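Local coordinates for YchF GTP-binding protein (Schizosaccharomyces pombe, PDB 1NI3) that hydrolyses ATP, and GTP less efficiently, and negatively regulates the G2/M transition of the cell cycle, at residues G15-G27 / F109-V122. Residues are numbered along the deposited sequence; the frame is centred on the assembly and turned at random.
Sequences GRPGNNLKTGIVG and FLSHVRAVDAIYQV
Strands 22-27 and 118-122 run parallel, their axes 4.5 Å apart and 30° askew, and Gly24 and Val26 each give and take a backbone bond: Gly24 N to Ala118 O, Tyr120 N to Gly24 O, Val26 N to Tyr120 O, Val122 N to Val26 O. Where the pairing begins, Asp117 joins the chains with both its backbone and its carboxylate. Asp117 N reaches Lys22 O at 2.8 Å, and Asp117 OD2 accepts an almost straight hydrogen bond from Lys22 N (3.0 Å) on its anti side, tilted from the carboxylate plane. The other oxygen, Asp117 OD1, meets Arg16 NE on its syn side in a 3.1 Å salt bridge that lies in the guanidinium plane, while the carboxylate plane stands 79° from it. With CG anti to the backbone N (chi1 176°) and bends at chi2 and chi3, the Arg16 chain curls round Asp117 OD1 and brings NH2 to Arg114 O at 3.1 Å and, weakly, to Val116 O; Lys225 also donates to Val116 O. Without the guanidinium, as with an alanine here, Asp117 OD1 would probably lose its charged mate and the turn at 113-116 its tie to the N-terminal segment. Farther along, Val26 turns CG2 against Val113 CG2 (3.8 Å), Ile119 and the Phe109 ring, packing helix 109-113 against the sheet. Val116 CG2 packs against the Gly24 backbone. On the opposite face of the sheet from Val26, Thr23, whose hydroxyl bonds Thr88 O, packs beside Tyr120, and Ile25 CG2 touches Val122 CG2. Strand 81-90 pairs along the other edge of strand 22-27, which leads through Gly27 into the predicted ATP-binding P-loop; these neighbouring parallel strands belong to the P-loop NTPase fold of the OBG-type G domain.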
loop_
_atom_site.group_PDB
_atom_site.type_symbol
_atom_site.label_atom_id
_atom_site.label_comp_id
_atom_site.label_asym_id
_atom_site.label_seq_id
_atom_site.Cartn_x
_atom_site.Cartn_y
_atom_site.Cartn_z
ATOM N N GLY A 15 -3.322 -6.717 -9.356
ATOM C CA GLY A 15 -4.038 -6.556 -8.106
ATOM C C GLY A 15 -5.532 -6.344 -8.251
ATOM O O GLY A 15 -6.104 -6.472 -9.334
ATOM N N ARG A 16 -6.168 -6.018 -7.136
ATOM C CA ARG A 16 -7.604 -5.810 -7.100
ATOM C C ARG A 16 -8.031 -4.501 -7.793
ATOM O O ARG A 16 -7.335 -3.488 -7.724
ATOM C CB ARG A 16 -8.041 -5.847 -5.627
ATOM C CG ARG A 16 -9.488 -5.569 -5.330
ATOM C CD ARG A 16 -10.043 -6.575 -4.309
ATOM N NE ARG A 16 -9.220 -6.734 -3.109
ATOM C CZ ARG A 16 -9.397 -7.718 -2.221
ATOM N NH1 ARG A 16 -10.358 -8.617 -2.406
ATOM N NH2 ARG A 16 -8.623 -7.815 -1.146
ATOM N N PRO A 17 -9.161 -4.528 -8.518
ATOM C CA PRO A 17 -9.721 -3.377 -9.240
ATOM C C PRO A 17 -10.223 -2.287 -8.308
ATOM O O PRO A 17 -10.707 -2.580 -7.209
ATOM C CB PRO A 17 -10.883 -3.986 -10.023
ATOM C CG PRO A 17 -10.420 -5.374 -10.273
ATOM C CD PRO A 17 -9.838 -5.765 -8.934
ATOM N N GLY A 18 -10.105 -1.034 -8.749
ATOM C CA GLY A 18 -10.608 0.070 -7.949
ATOM C C GLY A 18 -9.646 1.111 -7.411
ATOM O O GLY A 18 -8.471 1.149 -7.775
ATOM N N ASN A 19 -10.168 1.965 -6.529
ATOM C CA ASN A 19 -9.379 3.026 -5.925
ATOM C C ASN A 19 -9.227 2.820 -4.433
ATOM O O ASN A 19 -8.147 3.038 -3.896
ATOM C CB ASN A 19 -10.017 4.394 -6.170
ATOM C CG ASN A 19 -10.299 4.658 -7.638
ATOM O OD1 ASN A 19 -9.390 4.684 -8.474
ATOM N ND2 ASN A 19 -11.571 4.850 -7.959
ATOM N N ASN A 20 -10.291 2.404 -3.757
ATOM C CA ASN A 20 -10.199 2.187 -2.317
ATOM C C ASN A 20 -9.450 0.903 -1.971
ATOM O O ASN A 20 -10.054 -0.066 -1.514
ATOM C CB ASN A 20 -11.593 2.142 -1.711
ATOM C CG ASN A 20 -12.518 1.274 -2.504
ATOM O OD1 ASN A 20 -13.095 1.712 -3.494
ATOM N ND2 ASN A 20 -12.647 0.016 -2.094
ATOM N N LEU A 21 -8.139 0.907 -2.201
ATOM C CA LEU A 21 -7.272 -0.233 -1.902
ATOM C C LEU A 21 -6.728 0.021 -0.491
ATOM O O LEU A 21 -6.546 1.176 -0.102
ATOM C CB LEU A 21 -6.116 -0.274 -2.905
ATOM C CG LEU A 21 -6.547 -0.350 -4.365
ATOM C CD1 LEU A 21 -5.363 -0.291 -5.337
ATOM C CD2 LEU A 21 -7.306 -1.641 -4.517
ATOM N N LYS A 22 -6.482 -1.031 0.283
ATOM C CA LYS A 22 -5.970 -0.842 1.644
ATOM C C LYS A 22 -4.715 -1.684 1.933
ATOM O O LYS A 22 -4.402 -2.617 1.194
ATOM C CB LYS A 22 -7.079 -1.172 2.647
ATOM C CG LYS A 22 -7.755 -2.526 2.412
ATOM C CD LYS A 22 -9.122 -2.665 3.092
ATOM C CE LYS A 22 -10.195 -1.800 2.418
ATOM N NZ LYS A 22 -9.903 -0.336 2.507
ATOM N N THR A 23 -3.989 -1.333 2.993
ATOM C CA THR A 23 -2.780 -2.055 3.378
ATOM C C THR A 23 -2.978 -2.538 4.810
ATOM O O THR A 23 -3.644 -1.866 5.606
ATOM C CB THR A 23 -1.537 -1.146 3.385
ATOM O OG1 THR A 23 -1.624 -0.218 4.475
ATOM C CG2 THR A 23 -1.440 -0.358 2.097
ATOM N N GLY A 24 -2.406 -3.697 5.137
ATOM C CA GLY A 24 -2.531 -4.240 6.482
ATOM C C GLY A 24 -1.152 -4.503 7.044
ATOM O O GLY A 24 -0.226 -4.776 6.280
ATOM N N ILE A 25 -0.997 -4.387 8.360
ATOM C CA ILE A 25 0.298 -4.629 8.995
ATOM C C ILE A 25 0.523 -6.103 9.383
ATOM O O ILE A 25 -0.172 -6.659 10.240
ATOM C CB ILE A 25 0.446 -3.785 10.248
ATOM C CG1 ILE A 25 0.263 -2.318 9.873
ATOM C CG2 ILE A 25 1.796 -4.065 10.924
ATOM C CD1 ILE A 25 0.576 -1.330 10.987
ATOM N N VAL A 26 1.518 -6.715 8.751
ATOM C CA VAL A 26 1.878 -8.110 8.965
ATOM C C VAL A 26 3.177 -8.233 9.755
ATOM O O VAL A 26 4.129 -7.469 9.547
ATOM C CB VAL A 26 2.066 -8.828 7.614
ATOM C CG1 VAL A 26 2.996 -10.021 7.769
ATOM C CG2 VAL A 26 0.715 -9.248 7.075
ATOM N N GLY A 27 3.229 -9.216 10.645
ATOM C CA GLY A 27 4.432 -9.409 11.432
ATOM C C GLY A 27 4.417 -10.622 12.337
ATOM O O GLY A 27 3.376 -11.214 12.588
ATOM N N PHE A 109 -5.196 -15.109 11.201
ATOM C CA PHE A 109 -4.444 -13.904 10.879
ATOM C C PHE A 109 -4.485 -13.702 9.374
ATOM O O PHE A 109 -4.796 -12.625 8.884
ATOM C CB PHE A 109 -2.994 -14.054 11.333
ATOM C CG PHE A 109 -2.221 -12.774 11.293
ATOM C CD1 PHE A 109 -2.399 -11.813 12.282
ATOM C CD2 PHE A 109 -1.343 -12.509 10.251
ATOM C CE1 PHE A 109 -1.713 -10.600 12.236
ATOM C CE2 PHE A 109 -0.656 -11.301 10.195
ATOM C CZ PHE A 109 -0.843 -10.343 11.194
ATOM N N LEU A 110 -4.166 -14.756 8.643
ATOM C CA LEU A 110 -4.201 -14.673 7.206
ATOM C C LEU A 110 -5.585 -14.388 6.653
ATOM O O LEU A 110 -5.723 -13.611 5.716
ATOM C CB LEU A 110 -3.648 -15.948 6.581
ATOM C CG LEU A 110 -2.140 -16.134 6.710
ATOM C CD1 LEU A 110 -1.740 -17.431 6.043
ATOM C CD2 LEU A 110 -1.420 -14.964 6.067
ATOM N N SER A 111 -6.622 -14.996 7.216
ATOM C CA SER A 111 -7.968 -14.746 6.693
ATOM C C SER A 111 -8.302 -13.257 6.586
ATOM O O SER A 111 -9.115 -12.866 5.765
ATOM C CB SER A 111 -9.041 -15.484 7.522
ATOM O OG SER A 111 -9.356 -14.785 8.716
ATOM N N HIS A 112 -7.652 -12.440 7.409
ATOM C CA HIS A 112 -7.856 -10.986 7.419
ATOM C C HIS A 112 -6.930 -10.273 6.462
ATOM O O HIS A 112 -7.257 -9.225 5.911
ATOM C CB HIS A 112 -7.622 -10.423 8.814
ATOM C CG HIS A 112 -8.780 -10.616 9.733
ATOM N ND1 HIS A 112 -9.986 -9.998 9.524
ATOM C CD2 HIS A 112 -8.923 -11.393 10.833
ATOM C CE1 HIS A 112 -10.841 -10.390 10.463
ATOM N NE2 HIS A 112 -10.218 -11.232 11.260
ATOM N N VAL A 113 -5.749 -10.841 6.300
ATOM C CA VAL A 113 -4.766 -10.290 5.395
ATOM C C VAL A 113 -5.343 -10.309 3.983
ATOM O O VAL A 113 -5.143 -9.376 3.203
ATOM C CB VAL A 113 -3.480 -11.120 5.432
ATOM C CG1 VAL A 113 -2.602 -10.786 4.236
ATOM C CG2 VAL A 113 -2.733 -10.845 6.721
ATOM N N ARG A 114 -6.078 -11.371 3.670
ATOM C CA ARG A 114 -6.688 -11.524 2.355
ATOM C C ARG A 114 -7.546 -10.336 1.977
ATOM O O ARG A 114 -7.690 -10.018 0.806
ATOM C CB ARG A 114 -7.552 -12.799 2.312
ATOM C CG ARG A 114 -6.784 -14.101 2.440
ATOM C CD ARG A 114 -7.704 -15.304 2.624
ATOM N NE ARG A 114 -6.950 -16.553 2.743
ATOM C CZ ARG A 114 -6.450 -17.223 1.708
ATOM N NH1 ARG A 114 -6.628 -16.772 0.470
ATOM N NH2 ARG A 114 -5.760 -18.338 1.910
ATOM N N ALA A 115 -8.114 -9.680 2.972
ATOM C CA ALA A 115 -8.991 -8.559 2.690
ATOM C C ALA A 115 -8.211 -7.285 2.422
ATOM O O ALA A 115 -8.784 -6.209 2.247
ATOM C CB ALA A 115 -9.943 -8.343 3.854
ATOM N N VAL A 116 -6.896 -7.416 2.366
ATOM C CA VAL A 116 -6.022 -6.266 2.165
ATOM C C VAL A 116 -5.339 -6.330 0.776
ATOM O O VAL A 116 -5.465 -7.334 0.065
ATOM C CB VAL A 116 -5.014 -6.218 3.353
ATOM C CG1 VAL A 116 -3.584 -6.416 2.890
ATOM C CG2 VAL A 116 -5.213 -4.950 4.140
ATOM N N ASP A 117 -4.635 -5.273 0.368
ATOM C CA ASP A 117 -4.001 -5.257 -0.960
ATOM C C ASP A 117 -2.485 -5.028 -0.974
ATOM O O ASP A 117 -1.833 -5.288 -1.980
ATOM C CB ASP A 117 -4.669 -4.191 -1.813
ATOM C CG ASP A 117 -6.156 -4.337 -1.833
ATOM O OD1 ASP A 117 -6.661 -5.079 -2.712
ATOM O OD2 ASP A 117 -6.823 -3.739 -0.956
ATOM N N ALA A 118 -1.942 -4.525 0.135
ATOM C CA ALA A 118 -0.511 -4.270 0.281
ATOM C C ALA A 118 -0.104 -4.557 1.723
ATOM O O ALA A 118 -0.703 -4.037 2.667
ATOM C CB ALA A 118 -0.202 -2.833 -0.094
ATOM N N ILE A 119 0.928 -5.377 1.872
ATOM C CA ILE A 119 1.426 -5.777 3.173
ATOM C C ILE A 119 2.603 -4.975 3.713
ATOM O O ILE A 119 3.568 -4.677 3.001
ATOM C CB ILE A 119 1.840 -7.271 3.152
ATOM C CG1 ILE A 119 0.610 -8.155 3.234
ATOM C CG2 ILE A 119 2.770 -7.592 4.306
ATOM C CD1 ILE A 119 0.931 -9.587 3.326
ATOM N N TYR A 120 2.500 -4.629 4.987
ATOM C CA TYR A 120 3.546 -3.908 5.683
ATOM C C TYR A 120 4.153 -4.940 6.622
ATOM O O TYR A 120 3.613 -5.186 7.695
ATOM C CB TYR A 120 2.940 -2.783 6.502
ATOM C CG TYR A 120 2.805 -1.488 5.740
ATOM C CD1 TYR A 120 3.909 -0.907 5.150
ATOM C CD2 TYR A 120 1.589 -0.812 5.668
ATOM C CE1 TYR A 120 3.825 0.314 4.514
ATOM C CE2 TYR A 120 1.484 0.419 5.036
ATOM C CZ TYR A 120 2.612 0.977 4.462
ATOM O OH TYR A 120 2.560 2.200 3.849
ATOM N N GLN A 121 5.268 -5.546 6.230
ATOM C CA GLN A 121 5.909 -6.581 7.041
ATOM C C GLN A 121 6.954 -6.065 8.001
ATOM O O GLN A 121 8.060 -5.713 7.599
ATOM C CB GLN A 121 6.535 -7.641 6.131
ATOM C CG GLN A 121 7.165 -8.821 6.859
ATOM C CD GLN A 121 7.108 -10.084 6.024
ATOM O OE1 GLN A 121 7.971 -10.959 6.119
ATOM N NE2 GLN A 121 6.074 -10.190 5.201
ATOM N N VAL A 122 6.603 -6.055 9.281
ATOM C CA VAL A 122 7.505 -5.578 10.318
ATOM C C VAL A 122 8.607 -6.571 10.720
ATOM O O VAL A 122 8.343 -7.556 11.412
ATOM C CB VAL A 122 6.739 -5.222 11.580
ATOM C CG1 VAL A 122 7.686 -4.653 12.604
ATOM C CG2 VAL A 122 5.632 -4.246 11.242
#